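Local structure of structure-specific endonuclease subunit SLX4 (Thielavia terrestris, 6SEI) at residues P39-K44 / D49-E54; E54-W59 / G77-W82. The protein probably acts, through the C-terminal domain studied here, as the regulatory subunit of the SLX1-SLX4 structure-specific endonuclease that resolves branched DNA in repair and recombination. One frame throughout, in Å; residues are numbered along the deposited sequence.

Contact 1 of 2, residues P39-K44 / D49-E54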
loop_
_atom_site.group_PDB
_atom_site.type_symbol
_atom_site.label_atom_id
_atom_site.label_comp_id
_atom_site.label_asym_id
_atom_site.label_seq_id
_atom_site.Cartn_x
_atom_site.Cartn_y
_atom_site.Cartn_z
ATOM N N PRO B 39 47.665 18.738 13.321
ATOM C CA PRO B 39 46.557 18.622 14.273
ATOM C C PRO B 39 46.570 17.287 14.994
ATOM O O PRO B 39 47.077 16.282 14.489
ATOM C CB PRO B 39 45.318 18.754 13.384
ATOM C CG PRO B 39 45.760 18.193 12.076
ATOM C CD PRO B 39 47.211 18.573 11.927
ATOM N N SER B 40 46.000 17.288 16.197
ATOM C CA SER B 40 45.807 16.052 16.933
ATOM C C SER B 40 44.766 15.186 16.231
ATOM O O SER B 40 44.036 15.639 15.346
ATOM C CB SER B 40 45.372 16.347 18.367
ATOM O OG SER B 40 44.013 16.748 18.412
ATOM N N TRP B 41 44.699 13.916 16.641
ATOM C CA TRP B 41 43.718 13.010 16.051
ATOM C C TRP B 41 42.304 13.544 16.229
ATOM O O TRP B 41 41.466 13.412 15.330
ATOM C CB TRP B 41 43.846 11.614 16.661
ATOM C CG TRP B 41 44.991 10.826 16.106
ATOM C CD1 TRP B 41 46.096 10.396 16.784
ATOM C CD2 TRP B 41 45.149 10.379 14.752
ATOM N NE1 TRP B 41 46.931 9.707 15.936
ATOM C CE2 TRP B 41 46.374 9.684 14.684
ATOM C CE3 TRP B 41 44.376 10.498 13.592
ATOM C CZ2 TRP B 41 46.841 9.114 13.504
ATOM C CZ3 TRP B 41 44.840 9.930 12.425
ATOM C CH2 TRP B 41 46.061 9.247 12.388
ATOM N N HIS B 42 42.025 14.163 17.379
ATOM C CA HIS B 42 40.714 14.760 17.604
ATOM C C HIS B 42 40.450 15.891 16.621
ATOM O O HIS B 42 39.344 16.011 16.081
ATOM C CB HIS B 42 40.615 15.263 19.045
ATOM C CG HIS B 42 39.263 15.787 19.418
ATOM N ND1 HIS B 42 39.072 16.672 20.457
ATOM C CD2 HIS B 42 38.035 15.546 18.900
ATOM C CE1 HIS B 42 37.786 16.958 20.559
ATOM N NE2 HIS B 42 37.135 16.288 19.627
ATOM N N GLU B 43 41.458 16.728 16.367
ATOM C CA GLU B 43 41.266 17.846 15.452
ATOM C C GLU B 43 41.205 17.380 14.003
ATOM O O GLU B 43 40.584 18.043 13.165
ATOM C CB GLU B 43 42.375 18.877 15.652
ATOM C CG GLU B 43 42.305 19.571 17.004
ATOM C CD GLU B 43 43.573 20.327 17.349
ATOM O OE1 GLU B 43 44.671 19.766 17.151
ATOM O OE2 GLU B 43 43.470 21.480 17.828
ATOM N N LYS B 44 41.836 16.247 13.689
ATOM C CA LYS B 44 41.679 15.676 12.356
ATOM C C LYS B 44 40.235 15.249 12.117
ATOM O O LYS B 44 39.677 15.489 11.040
ATOM C CB LYS B 44 42.636 14.497 12.169
ATOM C CG LYS B 44 44.097 14.906 12.050
ATOM C CD LYS B 44 44.996 13.717 11.757
ATOM C CE LYS B 44 44.711 13.135 10.383
ATOM N NZ LYS B 44 44.916 14.144 9.309
ATOM N N ASP B 49 39.223 15.010 8.369
ATOM C CA ASP B 49 40.345 14.278 7.797
ATOM C C ASP B 49 39.974 12.800 7.720
ATOM O O ASP B 49 39.584 12.218 8.744
ATOM C CB ASP B 49 41.611 14.441 8.639
ATOM C CG ASP B 49 42.254 15.812 8.497
ATOM O OD1 ASP B 49 41.994 16.516 7.495
ATOM O OD2 ASP B 49 43.037 16.182 9.398
ATOM N N PRO B 50 40.044 12.166 6.549
ATOM C CA PRO B 50 39.855 10.708 6.495
ATOM C C PRO B 50 40.887 10.006 7.365
ATOM O O PRO B 50 42.095 10.182 7.192
ATOM C CB PRO B 50 40.039 10.378 5.009
ATOM C CG PRO B 50 39.713 11.641 4.302
ATOM C CD PRO B 50 40.197 12.748 5.204
ATOM N N ILE B 51 40.396 9.209 8.310
ATOM C CA ILE B 51 41.219 8.657 9.382
ATOM C C ILE B 51 41.819 7.335 8.920
ATOM O O ILE B 51 41.102 6.353 8.710
ATOM C CB ILE B 51 40.403 8.476 10.666
ATOM C CG1 ILE B 51 39.874 9.827 11.149
ATOM C CG2 ILE B 51 41.238 7.806 11.745
ATOM C CD1 ILE B 51 40.946 10.878 11.310
ATOM N N ILE B 52 43.141 7.301 8.768
ATOM C CA ILE B 52 43.813 6.042 8.475
ATOM C C ILE B 52 43.813 5.199 9.746
ATOM O O ILE B 52 44.384 5.594 10.771
ATOM C CB ILE B 52 45.232 6.284 7.945
ATOM C CG1 ILE B 52 45.168 6.763 6.492
ATOM C CG2 ILE B 52 46.060 5.014 8.048
ATOM C CD1 ILE B 52 46.372 7.566 6.058
ATOM N N LEU B 53 43.163 4.035 9.678
ATOM C CA LEU B 53 42.827 3.280 10.883
ATOM C C LEU B 53 44.071 2.790 11.613
ATOM O O LEU B 53 44.214 3.005 12.821
ATOM C CB LEU B 53 41.917 2.108 10.523
ATOM C CG LEU B 53 40.508 2.509 10.089
ATOM C CD1 LEU B 53 39.875 1.439 9.223
ATOM C CD2 LEU B 53 39.652 2.803 11.312
ATOM N N GLU B 54 44.981 2.122 10.904
ATOM C CA GLU B 54 46.164 1.579 11.565
ATOM C C GLU B 54 47.029 2.669 12.180
ATOM O O GLU B 54 47.833 2.377 13.071
ATOM C CB GLU B 54 46.985 0.745 10.580
ATOM C CG GLU B 54 46.184 -0.338 9.865
ATOM C CD GLU B 54 45.557 0.156 8.572
ATOM O OE1 GLU B 54 45.547 1.386 8.343
ATOM O OE2 GLU B 54 45.078 -0.685 7.782
#
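K44 and D49 meet with their side chains crossed at about a right angle. The lysine chain bends at its last two torsions (chi3 66°, chi4 59°) and so curls back over the aspartate, bringing K44 NZ to 2.8 Å from D49 OD2 in a salt bridge. The ammonium arrives from above the carboxylate, 57° out of its plane. D49 OD1 makes a second salt bridge, to a basic side chain of the partner protein chain, so the carboxylate is shared between two cations. A backbone bond adds to this join: D49 N donates to K44 O at 2.8 Å. At the start of helix 41-46, S40 and E43 form a capping box, in which E43 N donates to S40 OG (3.3 Å) and S40 N to E43 OE1 (3.0 Å), the latter at the anti lone pair of the carboxylate. From this helix W41 and K44 face the segment that holds the short strand 51-52, which pairs in parallel with strand 90-91. There I51 CD1 reaches the edge of the W41 indole, 4.1 Å from W41 CE3, and stands equally far from K44 CB.

Contact 2 of 2, residues E54-W59 / G77-W82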
loop_
_atom_site.group_PDB
_atom_site.type_symbol
_atom_site.label_atom_id
_atom_site.label_comp_id
_atom_site.label_asym_id
_atom_site.label_seq_id
_atom_site.Cartn_x
_atom_site.Cartn_y
_atom_site.Cartn_z
ATOM N N GLU B 54 44.981 2.122 10.904
ATOM C CA GLU B 54 46.164 1.579 11.565
ATOM C C GLU B 54 47.029 2.669 12.180
ATOM O O GLU B 54 47.833 2.377 13.071
ATOM C CB GLU B 54 46.985 0.745 10.580
ATOM C CG GLU B 54 46.184 -0.338 9.865
ATOM C CD GLU B 54 45.557 0.156 8.572
ATOM O OE1 GLU B 54 45.547 1.386 8.343
ATOM O OE2 GLU B 54 45.078 -0.685 7.782
ATOM N N ASP B 55 46.878 3.916 11.733
ATOM C CA ASP B 55 47.588 5.029 12.353
ATOM C C ASP B 55 46.967 5.403 13.693
ATOM O O ASP B 55 47.666 5.480 14.709
ATOM C CB ASP B 55 47.598 6.230 11.411
ATOM C CG ASP B 55 48.569 6.060 10.268
ATOM O OD1 ASP B 55 49.384 5.114 10.319
ATOM O OD2 ASP B 55 48.520 6.869 9.319
ATOM N N LEU B 56 45.655 5.649 13.715
ATOM C CA LEU B 56 44.986 5.905 14.987
ATOM C C LEU B 56 45.035 4.676 15.886
ATOM O O LEU B 56 45.187 4.799 17.108
ATOM C CB LEU B 56 43.538 6.339 14.751
ATOM C CG LEU B 56 42.722 6.568 16.028
ATOM C CD1 LEU B 56 43.244 7.778 16.792
ATOM C CD2 LEU B 56 41.240 6.715 15.723
ATOM N N THR B 57 44.908 3.483 15.295
ATOM C CA THR B 57 45.004 2.246 16.064
ATOM C C THR B 57 46.331 2.166 16.807
ATOM O O THR B 57 46.366 1.891 18.013
ATOM C CB THR B 57 44.833 1.041 15.139
ATOM O OG1 THR B 57 43.693 1.243 14.298
ATOM C CG2 THR B 57 44.648 -0.237 15.943
ATOM N N ALA B 58 47.436 2.404 16.099
ATOM C CA ALA B 58 48.748 2.351 16.734
ATOM C C ALA B 58 48.888 3.422 17.808
ATOM O O ALA B 58 49.501 3.185 18.855
ATOM C CB ALA B 58 49.845 2.505 15.680
ATOM N N TRP B 59 48.311 4.604 17.570
ATOM C CA TRP B 59 48.435 5.704 18.522
ATOM C C TRP B 59 47.722 5.393 19.833
ATOM O O TRP B 59 48.213 5.747 20.910
ATOM C CB TRP B 59 47.884 6.987 17.902
ATOM C CG TRP B 59 47.992 8.192 18.780
ATOM C CD1 TRP B 59 49.107 8.945 19.005
ATOM C CD2 TRP B 59 46.938 8.798 19.542
ATOM N NE1 TRP B 59 48.815 9.980 19.864
ATOM C CE2 TRP B 59 47.491 9.911 20.209
ATOM C CE3 TRP B 59 45.583 8.506 19.728
ATOM C CZ2 TRP B 59 46.737 10.733 21.044
ATOM C CZ3 TRP B 59 44.835 9.323 20.561
ATOM C CH2 TRP B 59 45.414 10.426 21.204
ATOM N N GLY B 77 39.889 -3.144 13.738
ATOM C CA GLY B 77 38.472 -3.266 13.442
ATOM C C GLY B 77 37.599 -2.661 14.523
ATOM O O GLY B 77 36.556 -2.069 14.232
ATOM N N ASP B 78 38.009 -2.804 15.786
ATOM C CA ASP B 78 37.297 -2.143 16.873
ATOM C C ASP B 78 37.379 -0.629 16.733
ATOM O O ASP B 78 36.393 0.081 16.959
ATOM C CB ASP B 78 37.862 -2.594 18.218
ATOM C CG ASP B 78 37.374 -3.973 18.623
ATOM O OD1 ASP B 78 36.221 -4.324 18.285
ATOM O OD2 ASP B 78 38.146 -4.706 19.279
ATOM N N VAL B 79 38.555 -0.116 16.356
ATOM C CA VAL B 79 38.700 1.307 16.068
ATOM C C VAL B 79 37.872 1.692 14.850
ATOM O O VAL B 79 37.358 2.812 14.768
ATOM C CB VAL B 79 40.194 1.651 15.884
ATOM C CG1 VAL B 79 40.379 3.104 15.490
ATOM C CG2 VAL B 79 40.960 1.347 17.155
ATOM N N LYS B 80 37.712 0.773 13.895
ATOM C CA LYS B 80 36.865 1.050 12.739
ATOM C C LYS B 80 35.396 1.112 13.140
ATOM O O LYS B 80 34.667 2.018 12.722
ATOM C CB LYS B 80 37.081 -0.007 11.653
ATOM C CG LYS B 80 36.326 0.296 10.370
ATOM C CD LYS B 80 36.287 -0.891 9.423
ATOM C CE LYS B 80 35.223 -0.685 8.351
ATOM N NZ LYS B 80 34.780 -1.963 7.733
ATOM N N LYS B 81 34.942 0.146 13.946
ATOM C CA LYS B 81 33.590 0.204 14.493
ATOM C C LYS B 81 33.341 1.530 15.199
ATOM O O LYS B 81 32.294 2.160 15.012
ATOM C CB LYS B 81 33.362 -0.955 15.463
ATOM C CG LYS B 81 33.118 -2.305 14.815
ATOM C CD LYS B 81 32.805 -3.350 15.882
ATOM C CE LYS B 81 32.323 -4.657 15.269
ATOM N NZ LYS B 81 31.879 -5.632 16.308
ATOM N N TRP B 82 34.306 1.971 16.014
ATOM C CA TRP B 82 34.144 3.207 16.776
ATOM C C TRP B 82 33.958 4.402 15.852
ATOM O O TRP B 82 33.063 5.228 16.062
ATOM C CB TRP B 82 35.351 3.422 17.691
ATOM C CG TRP B 82 35.255 4.664 18.535
ATOM C CD1 TRP B 82 34.659 4.781 19.761
ATOM C CD2 TRP B 82 35.767 5.968 18.214
ATOM N NE1 TRP B 82 34.768 6.074 20.220
ATOM C CE2 TRP B 82 35.442 6.821 19.289
ATOM C CE3 TRP B 82 36.466 6.494 17.122
ATOM C CZ2 TRP B 82 35.795 8.167 19.304
ATOM C CZ3 TRP B 82 36.813 7.832 17.139
ATOM C CH2 TRP B 82 36.480 8.653 18.224
#
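V79 faces helix 53-67 and meets two successive residues there, L56 and T57. The shortest approach is apolar: V79 CG1 lies 3.7 Å from L56 CD2, and the two side chains run at a slant to one another. On the other branch, V79 CG2 meets T57 alone, coming to 4.2 Å from T57 CG2. The threonine hydroxyl lies by the valine branch point, T57 OG1 being 3.9 Å from V79 CB and 4.0 Å from each of V79 CG1 and V79 CG2. This approach is packing, since the polar need of T57 OG1 is met within its own helix by a hydrogen bond with L53 O, one turn back. In V79, CG1 stands anti to the backbone N (chi1 176°), which places it toward L56. In T57 the hydroxyl lies beside the backbone N (chi1 -48°), where it can meet both L53 O and the valine. The nearest CA atoms, T57 CA and V79 CA, are 6.4 Å apart, consistent with two short beta-branched side chains meeting there. One shell further out, V79 also touches L60 and V74, while L56 packs on W41 and M45. W82, one turn after V79, extends the packing to helix 12-29, its NE1 hydrogen-bonded to T24 OG1 and its ring edge-to-face with F20. Within this Slx4-family endonuclease domain, helix 76-85 thus packs on helix 53-67 through V79 and on helix 12-29 through K81 and W82, with helix 41-46 reaching both L56 and W82 through M45.

How the contacts relate
The two ranges share E54 and run into helix 53-67, but only contact 2 draws its touching residues from that helix; in contact 1 they precede it. Contact 2 is the more interior: its three touching residues are all buried, and apolar branches and the T57 hydroxyl, itself bonded to L53 O, carry it. Contact 1 is only partly buried and adds a salt bridge and a backbone bond to its apolar part. Its D49 is salt-bridged to the other protein chain, whereas beside contact 2 the neighbours K80, K81 and W82 reach that chain. Direct packing links them: the W41 and W59 rings meet with planes about 55° apart, W41 touches L56, and L53 packs on K80.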